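Local structure of Cif-like 1 (Burkholderia cenocepacia, 7JQY) at residues B[95-98]-B[99-102]; B[192-195]-B[196-200]; B[226-229]-B[230-233]. The protein probably hydrolyses epoxides, as a Cif-like enzyme of the alpha/beta hydrolase fold that assembles into an octamer. The protein carries 1 engineered substitution. All coordinates share one frame; numbering follows the deposited sequence.

All three contacts are local, each joining side chains a few residues apart. Contact 1 is largely buried and starts helix 98-111 with an aspartate cap; contact 3, partly buried, is the junction between helices 220-229 and 231-241, with aromatic packing and partly weak backbone bonds. These two lie on the same side of the chain's centre, their own centres about 10 Å apart, and touch through Lys98 and Leu227 and through Met101 and Leu227. Contact 2, partly buried, is about 27 Å from contact 1, centre to centre, on the far side of the chain's centre. Toward the C-terminal end of helix 187-198 it pairs charges and stacks a guanidinium on a ring, beside neighbouring subunits.

Contact 1: residues B[95-98]-B[99-102]; sequences GYDK and ASMA
Asp97 and Ser100 carry the polar part of this turn, in which the chain passes from a loop into helix 98-111. Asp97 is the N-cap, and its OD2 accepts twice from the same serine. The backbone N of Ser100 gives a bond of 2.9 Å to Asp97 OD2 at an N-H...O angle of 148°, arriving from above the carboxylate plane, 45° out of it. The hydroxyl OG of Ser100 lies 2.9 Å from Asp97 OD2 and donates to its syn lone pair. What brings the carboxylate over the helix start is the first torsion of Asp97 (chi1 58°), which sets CG between the backbone N and the carbonyl carbon.

Backbone bonds begin directly behind the cap. Met101 N donates to Asp97 O at 3.1 Å, and Ala102 N to Lys98 O at 2.9 Å, both i to i+4.

Lys98 doubles back, bent at chi2 and chi4, and its NZ reaches Tyr96 O at 2.8 Å in the carbonyl plane. The same ammonium makes a salt bridge with Asp234 and a hydrogen bond to Leu227 O, so three oxygens grip it.

The remaining contacts are van der Waals. Met101 lies alongside Lys98, its SD 4.1 Å from Lys98 CD. Its CG rests 3.3 Å from Gly95 O, and its SD 3.7 Å from Tyr96 O. Leu227 of helix 220-229 packs against both Tyr96 and Met101.

Chemically, the carboxylate occupies the amino end of the helix, where its negative charge should be stabilised by the helix dipole, while the buried lysine charge is probably balanced chiefly by Asp234.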
loop_
_atom_site.group_PDB
_atom_site.type_symbol
_atom_site.label_atom_id
_atom_site.label_comp_id
_atom_site.label_asym_id
_atom_site.label_seq_id
_atom_site.Cartn_x
_atom_site.Cartn_y
_atom_site.Cartn_z
ATOM N N GLY B 95 -15.277 26.328 -14.737
ATOM C CA GLY B 95 -16.393 27.041 -14.152
ATOM C C GLY B 95 -16.278 27.216 -12.652
ATOM O O GLY B 95 -17.296 27.377 -11.970
ATOM N N TYR B 96 -15.057 27.217 -12.115
ATOM C CA TYR B 96 -14.848 27.289 -10.676
ATOM C C TYR B 96 -14.497 28.693 -10.183
ATOM O O TYR B 96 -14.190 28.853 -8.998
ATOM C CB TYR B 96 -13.778 26.278 -10.244
ATOM C CG TYR B 96 -14.230 24.849 -10.460
ATOM C CD1 TYR B 96 -13.659 24.056 -11.452
ATOM C CD2 TYR B 96 -15.267 24.311 -9.704
ATOM C CE1 TYR B 96 -14.078 22.766 -11.658
ATOM C CE2 TYR B 96 -15.698 23.022 -9.905
ATOM C CZ TYR B 96 -15.101 22.253 -10.887
ATOM O OH TYR B 96 -15.537 20.963 -11.096
ATOM N N ASP B 97 -14.518 29.700 -11.057
ATOM C CA ASP B 97 -14.535 31.088 -10.598
ATOM C C ASP B 97 -15.869 31.369 -9.925
ATOM O O ASP B 97 -16.910 30.853 -10.344
ATOM C CB ASP B 97 -14.323 32.052 -11.758
ATOM C CG ASP B 97 -15.378 31.890 -12.835
ATOM O OD1 ASP B 97 -15.283 30.913 -13.611
ATOM O OD2 ASP B 97 -16.317 32.714 -12.880
ATOM N N LYS B 98 -15.840 32.192 -8.874
ATOM C CA LYS B 98 -17.018 32.307 -8.023
ATOM C C LYS B 98 -18.181 32.992 -8.732
ATOM O O LYS B 98 -19.344 32.665 -8.462
ATOM C CB LYS B 98 -16.653 33.049 -6.735
ATOM C CG LYS B 98 -15.465 32.432 -5.997
ATOM C CD LYS B 98 -15.610 30.906 -5.929
ATOM C CE LYS B 98 -14.287 30.213 -5.650
ATOM N NZ LYS B 98 -13.289 30.321 -6.752
ATOM N N ALA B 99 -17.901 33.933 -9.640
ATOM C CA ALA B 99 -18.985 34.598 -10.363
ATOM C C ALA B 99 -19.770 33.599 -11.208
ATOM O O ALA B 99 -21.005 33.640 -11.251
ATOM C CB ALA B 99 -18.437 35.726 -11.235
ATOM N N SER B 100 -19.071 32.705 -11.899
ATOM C CA SER B 100 -19.770 31.708 -12.700
ATOM C C SER B 100 -20.507 30.705 -11.820
ATOM O O SER B 100 -21.602 30.258 -12.173
ATOM C CB SER B 100 -18.781 30.987 -13.613
ATOM O OG SER B 100 -18.392 31.836 -14.675
ATOM N N MET B 101 -19.933 30.357 -10.670
ATOM C CA MET B 101 -20.616 29.450 -9.756
ATOM C C MET B 101 -21.898 30.063 -9.219
ATOM O O MET B 101 -22.862 29.341 -8.944
ATOM C CB MET B 101 -19.682 29.073 -8.610
ATOM C CG MET B 101 -18.533 28.223 -9.063
ATOM S SD MET B 101 -17.465 27.736 -7.716
ATOM C CE MET B 101 -18.630 26.941 -6.606
ATOM N N ALA B 102 -21.927 31.385 -9.053
ATOM C CA ALA B 102 -23.178 32.043 -8.701
ATOM C C ALA B 102 -24.217 31.846 -9.796
ATOM O O ALA B 102 -25.407 31.700 -9.502
ATOM C CB ALA B 102 -22.943 33.526 -8.425
#

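Contact 2: residues B[192-195]-B[196-200]; sequences LDFY and KKRTH
The Phe194 ring and the Arg198 guanidinium lie flat on one another, centres 3.6 Å apart and planes only 5° from parallel. Arg198 CZ sits over one face of the ring, 3.6 Å from the Phe194 centroid, which makes the pair a cation-pi contact; its nearest ring atom is Phe194 CZ at 3.4 Å. Beyond this pair, Phe194 also meets the rings of His169 and Trp57 edge-to-face. The Arg198 chain, extended from CG to NE, runs back along the helix, and at its end NH1 donates to Phe194 O at 3.3 Å (N-H...O 153°), with that oxygen close to the guanidinium plane. The stack sets the group's tilt, and the bonds to Phe194 O and Gln166 O hold two of its nitrogens. The other aromatic residue, Tyr195, stacks on Trp285, and its hydroxyl is bonded to Asp288 and Gln59.

One residue earlier in the chain, Asp193 and Lys197 form a salt bridge, NZ to OD2 2.6 Å, on the syn lone pair. Asp193 chi1 of -168° turns the carboxylate outward at the flank, and the Lys197 chain, bent at chi4, runs back to it. The aliphatic part of Lys196 covers Leu192 O, with CG 3.3 Å from that oxygen, and its ammonium reaches Glu88 of a second subunit.

Both side-chain pairs are i to i+4 couples, the spacing that brings residues to the same flank of an alpha-helix. Here they mark the C-terminal part of helix 187-198, within the helical cap inserted between strands 140-146 and 250-255 of the alpha/beta hydrolase fold.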
loop_
_atom_site.group_PDB
_atom_site.type_symbol
_atom_site.label_atom_id
_atom_site.label_comp_id
_atom_site.label_asym_id
_atom_site.label_seq_id
_atom_site.Cartn_x
_atom_site.Cartn_y
_atom_site.Cartn_z
ATOM N N LEU B 192 -9.779 16.254 8.754
ATOM C CA LEU B 192 -10.042 16.288 10.191
ATOM C C LEU B 192 -9.085 17.242 10.894
ATOM O O LEU B 192 -9.483 17.979 11.806
ATOM C CB LEU B 192 -9.924 14.886 10.794
ATOM C CG LEU B 192 -11.205 14.117 11.117
ATOM C CD1 LEU B 192 -11.948 13.724 9.836
ATOM C CD2 LEU B 192 -10.853 12.885 11.916
ATOM N N ASP B 193 -7.812 17.227 10.497
ATOM C CA ASP B 193 -6.852 18.136 11.105
ATOM C C ASP B 193 -7.165 19.576 10.732
ATOM O O ASP B 193 -7.197 20.460 11.597
ATOM C CB ASP B 193 -5.433 17.779 10.681
ATOM C CG ASP B 193 -4.391 18.510 11.510
ATOM O OD1 ASP B 193 -4.082 18.028 12.623
ATOM O OD2 ASP B 193 -3.909 19.571 11.059
ATOM N N PHE B 194 -7.430 19.821 9.443
ATOM C CA PHE B 194 -7.806 21.161 9.014
ATOM C C PHE B 194 -8.984 21.680 9.834
ATOM O O PHE B 194 -8.968 22.823 10.318
ATOM C CB PHE B 194 -8.144 21.144 7.524
ATOM C CG PHE B 194 -8.317 22.495 6.929
ATOM C CD1 PHE B 194 -9.527 23.161 7.042
ATOM C CD2 PHE B 194 -7.269 23.108 6.257
ATOM C CE1 PHE B 194 -9.692 24.430 6.501
ATOM C CE2 PHE B 194 -7.422 24.375 5.715
ATOM C CZ PHE B 194 -8.632 25.036 5.836
ATOM N N TYR B 195 -9.959 20.836 10.068
ATOM C CA TYR B 195 -11.115 21.223 10.784
ATOM C C TYR B 195 -10.878 21.484 12.244
ATOM O O TYR B 195 -11.251 22.489 12.723
ATOM C CB TYR B 195 -12.184 20.150 10.643
ATOM C CG TYR B 195 -13.522 20.620 10.209
ATOM C CD1 TYR B 195 -13.834 20.716 8.898
ATOM C CD2 TYR B 195 -14.476 20.937 11.102
ATOM C CE1 TYR B 195 -15.067 21.137 8.486
ATOM C CE2 TYR B 195 -15.705 21.358 10.704
ATOM C CZ TYR B 195 -15.992 21.449 9.388
ATOM O OH TYR B 195 -17.208 21.851 8.980
ATOM N N LYS B 196 -10.210 20.588 12.931
ATOM C CA LYS B 196 -10.068 20.712 14.377
ATOM C C LYS B 196 -9.155 21.866 14.765
ATOM O O LYS B 196 -9.353 22.475 15.819
ATOM C CB LYS B 196 -9.554 19.402 14.966
ATOM C CG LYS B 196 -10.574 18.284 14.931
ATOM C CD LYS B 196 -10.026 17.084 15.647
ATOM C CE LYS B 196 -10.446 15.779 15.025
ATOM N NZ LYS B 196 -10.331 14.685 16.040
ATOM N N LYS B 197 -8.176 22.201 13.923
ATOM C CA LYS B 197 -7.300 23.327 14.218
ATOM C C LYS B 197 -8.044 24.656 14.210
ATOM O O LYS B 197 -7.589 25.614 14.841
ATOM C CB LYS B 197 -6.152 23.366 13.204
ATOM C CG LYS B 197 -4.925 22.627 13.671
ATOM C CD LYS B 197 -3.875 22.495 12.594
ATOM C CE LYS B 197 -2.583 21.999 13.224
ATOM N NZ LYS B 197 -2.310 20.579 12.873
ATOM N N ARG B 198 -9.192 24.730 13.541
ATOM C CA ARG B 198 -9.945 25.969 13.420
ATOM C C ARG B 198 -11.240 25.963 14.222
ATOM O O ARG B 198 -11.958 26.968 14.222
ATOM C CB ARG B 198 -10.251 26.245 11.944
ATOM C CG ARG B 198 -9.013 26.542 11.098
ATOM C CD ARG B 198 -9.308 26.366 9.582
ATOM N NE ARG B 198 -8.205 26.881 8.777
ATOM C CZ ARG B 198 -7.053 26.245 8.594
ATOM N NH1 ARG B 198 -6.844 25.049 9.145
ATOM N NH2 ARG B 198 -6.100 26.813 7.867
ATOM N N THR B 199 -11.589 24.854 14.863
ATOM C CA THR B 199 -12.786 24.830 15.686
ATOM C C THR B 199 -12.435 25.246 17.110
ATOM O O THR B 199 -11.273 25.206 17.531
ATOM C CB THR B 199 -13.442 23.442 15.676
ATOM O OG1 THR B 199 -14.779 23.532 16.182
ATOM C CG2 THR B 199 -12.659 22.456 16.529
ATOM N N HIS B 200 -13.441 25.706 17.833
ATOM C CA HIS B 200 -13.287 25.897 19.272
ATOM C C HIS B 200 -14.242 25.031 20.066
ATOM O O HIS B 200 -13.876 24.537 21.138
ATOM C CB HIS B 200 -13.470 27.370 19.683
ATOM C CG HIS B 200 -13.187 27.618 21.129
ATOM N ND1 HIS B 200 -14.179 27.904 22.044
ATOM C CD2 HIS B 200 -12.028 27.588 21.827
ATOM C CE1 HIS B 200 -13.640 28.055 23.240
ATOM N NE2 HIS B 200 -12.336 27.867 23.135
#

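Contact 3: residues B[226-229]-B[230-233]; sequences ELYR and AFPQ
Tyr228 and Phe231 make the aromatic contact of the junction at Ala230. Tyr228 CA lies 3.8 Å from the centroid of the Phe231 ring and 1° off its normal, a CH-pi contact over the face. The two side chains run side by side in the same direction, consistent with both having CG beside the backbone N. Their rings meet obliquely, centroids 5.0 Å apart and planes at 55°, and Tyr228 CD1 comes to 3.4 Å from Phe231 CE2.

The straight backbone bond is i to i+3: Phe231 N donates to Tyr228 O at 3.2 Å and 164°. Ala230 N makes two weak hydrogen bonds, to Glu226 O (i to i+4) at 3.1 Å and, longer, to Leu227 O. A water bridges the break, lying 3.3 Å from Arg229 O, to which it donates, and 3.0 Å from Gln233 N, from which it accepts.

The charged pair lies within the first helix: Arg229 NH1 is 2.9 Å from Glu226 OE2, which sits in the guanidinium plane. NH1 is shared with Glu180, its stronger partner, and Arg176 pairs with Glu226 OE2.

The junction joins helix 220-229 to helix 231-241. Leu227 and Phe231 pack on Ile124 of helix 124-135, while Ala230 packs on Lys98 of helix 98-111. Tyr228 and Phe231 lie among the rings of His173, Trp57, Phe170 and Trp156.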
loop_
_atom_site.group_PDB
_atom_site.type_symbol
_atom_site.label_atom_id
_atom_site.label_comp_id
_atom_site.label_asym_id
_atom_site.label_seq_id
_atom_site.Cartn_x
_atom_site.Cartn_y
_atom_site.Cartn_z
ATOM N N GLU B 226 -9.618 23.564 -7.476
ATOM C CA GLU B 226 -9.819 24.530 -8.549
ATOM C C GLU B 226 -10.565 25.775 -8.079
ATOM O O GLU B 226 -10.460 26.829 -8.721
ATOM C CB GLU B 226 -10.585 23.878 -9.707
ATOM C CG GLU B 226 -9.817 22.778 -10.437
ATOM C CD GLU B 226 -8.617 23.295 -11.213
ATOM O OE1 GLU B 226 -8.663 24.453 -11.683
ATOM O OE2 GLU B 226 -7.625 22.548 -11.354
ATOM N N LEU B 227 -11.326 25.680 -6.988
ATOM C CA LEU B 227 -11.884 26.888 -6.394
ATOM C C LEU B 227 -10.772 27.829 -5.954
ATOM O O LEU B 227 -10.852 29.043 -6.175
ATOM C CB LEU B 227 -12.762 26.535 -5.192
ATOM C CG LEU B 227 -13.870 25.509 -5.409
ATOM C CD1 LEU B 227 -14.397 24.955 -4.075
ATOM C CD2 LEU B 227 -14.959 26.190 -6.177
ATOM N N TYR B 228 -9.712 27.270 -5.360
ATOM C CA TYR B 228 -8.556 28.037 -4.905
ATOM C C TYR B 228 -7.662 28.458 -6.065
ATOM O O TYR B 228 -7.026 29.517 -6.007
ATOM C CB TYR B 228 -7.757 27.214 -3.891
ATOM C CG TYR B 228 -8.503 26.954 -2.593
ATOM C CD1 TYR B 228 -8.228 27.697 -1.455
ATOM C CD2 TYR B 228 -9.482 25.964 -2.507
ATOM C CE1 TYR B 228 -8.905 27.478 -0.271
ATOM C CE2 TYR B 228 -10.162 25.731 -1.325
ATOM C CZ TYR B 228 -9.867 26.496 -0.207
ATOM O OH TYR B 228 -10.535 26.283 0.973
ATOM N N ARG B 229 -7.580 27.637 -7.114
ATOM C CA ARG B 229 -6.771 28.008 -8.265
ATOM C C ARG B 229 -7.408 29.144 -9.046
ATOM O O ARG B 229 -6.720 29.811 -9.823
ATOM C CB ARG B 229 -6.535 26.793 -9.149
ATOM C CG ARG B 229 -5.577 25.807 -8.525
ATOM C CD ARG B 229 -5.888 24.377 -8.942
ATOM N NE ARG B 229 -5.259 23.437 -8.020
ATOM C CZ ARG B 229 -5.352 22.115 -8.110
ATOM N NH1 ARG B 229 -6.064 21.554 -9.097
ATOM N NH2 ARG B 229 -4.741 21.352 -7.207
ATOM N N ALA B 230 -8.693 29.399 -8.821
ATOM C CA ALA B 230 -9.406 30.514 -9.432
ATOM C C ALA B 230 -9.336 31.804 -8.610
ATOM O O ALA B 230 -9.927 32.805 -9.025
ATOM C CB ALA B 230 -10.876 30.146 -9.646
ATOM N N PHE B 231 -8.681 31.805 -7.443
ATOM C CA PHE B 231 -8.636 33.017 -6.614
ATOM C C PHE B 231 -8.134 34.256 -7.354
ATOM O O PHE B 231 -8.770 35.315 -7.220
ATOM C CB PHE B 231 -7.797 32.775 -5.349
ATOM C CG PHE B 231 -8.546 32.089 -4.238
ATOM C CD1 PHE B 231 -9.915 31.873 -4.324
ATOM C CD2 PHE B 231 -7.869 31.616 -3.127
ATOM C CE1 PHE B 231 -10.599 31.223 -3.301
ATOM C CE2 PHE B 231 -8.541 30.969 -2.102
ATOM C CZ PHE B 231 -9.906 30.768 -2.186
ATOM N N PRO B 232 -7.044 34.215 -8.138
ATOM C CA PRO B 232 -6.632 35.451 -8.835
ATOM C C PRO B 232 -7.720 36.038 -9.716
ATOM O O PRO B 232 -7.963 37.254 -9.677
ATOM C CB PRO B 232 -5.412 35.013 -9.664
ATOM C CG PRO B 232 -5.031 33.671 -9.192
ATOM C CD PRO B 232 -5.985 33.189 -8.157
ATOM N N GLN B 233 -8.426 35.190 -10.464
ATOM C CA GLN B 233 -9.533 35.655 -11.289
ATOM C C GLN B 233 -10.650 36.230 -10.431
ATOM O O GLN B 233 -11.293 37.218 -10.812
ATOM C CB GLN B 233 -10.045 34.495 -12.146
ATOM C CG GLN B 233 -11.279 34.784 -12.953
ATOM C CD GLN B 233 -11.702 33.591 -13.822
ATOM O OE1 GLN B 233 -11.070 32.524 -13.809
ATOM N NE2 GLN B 233 -12.776 33.774 -14.579
HETATM O O HOH W 1 -7.253 32.574 -11.499
#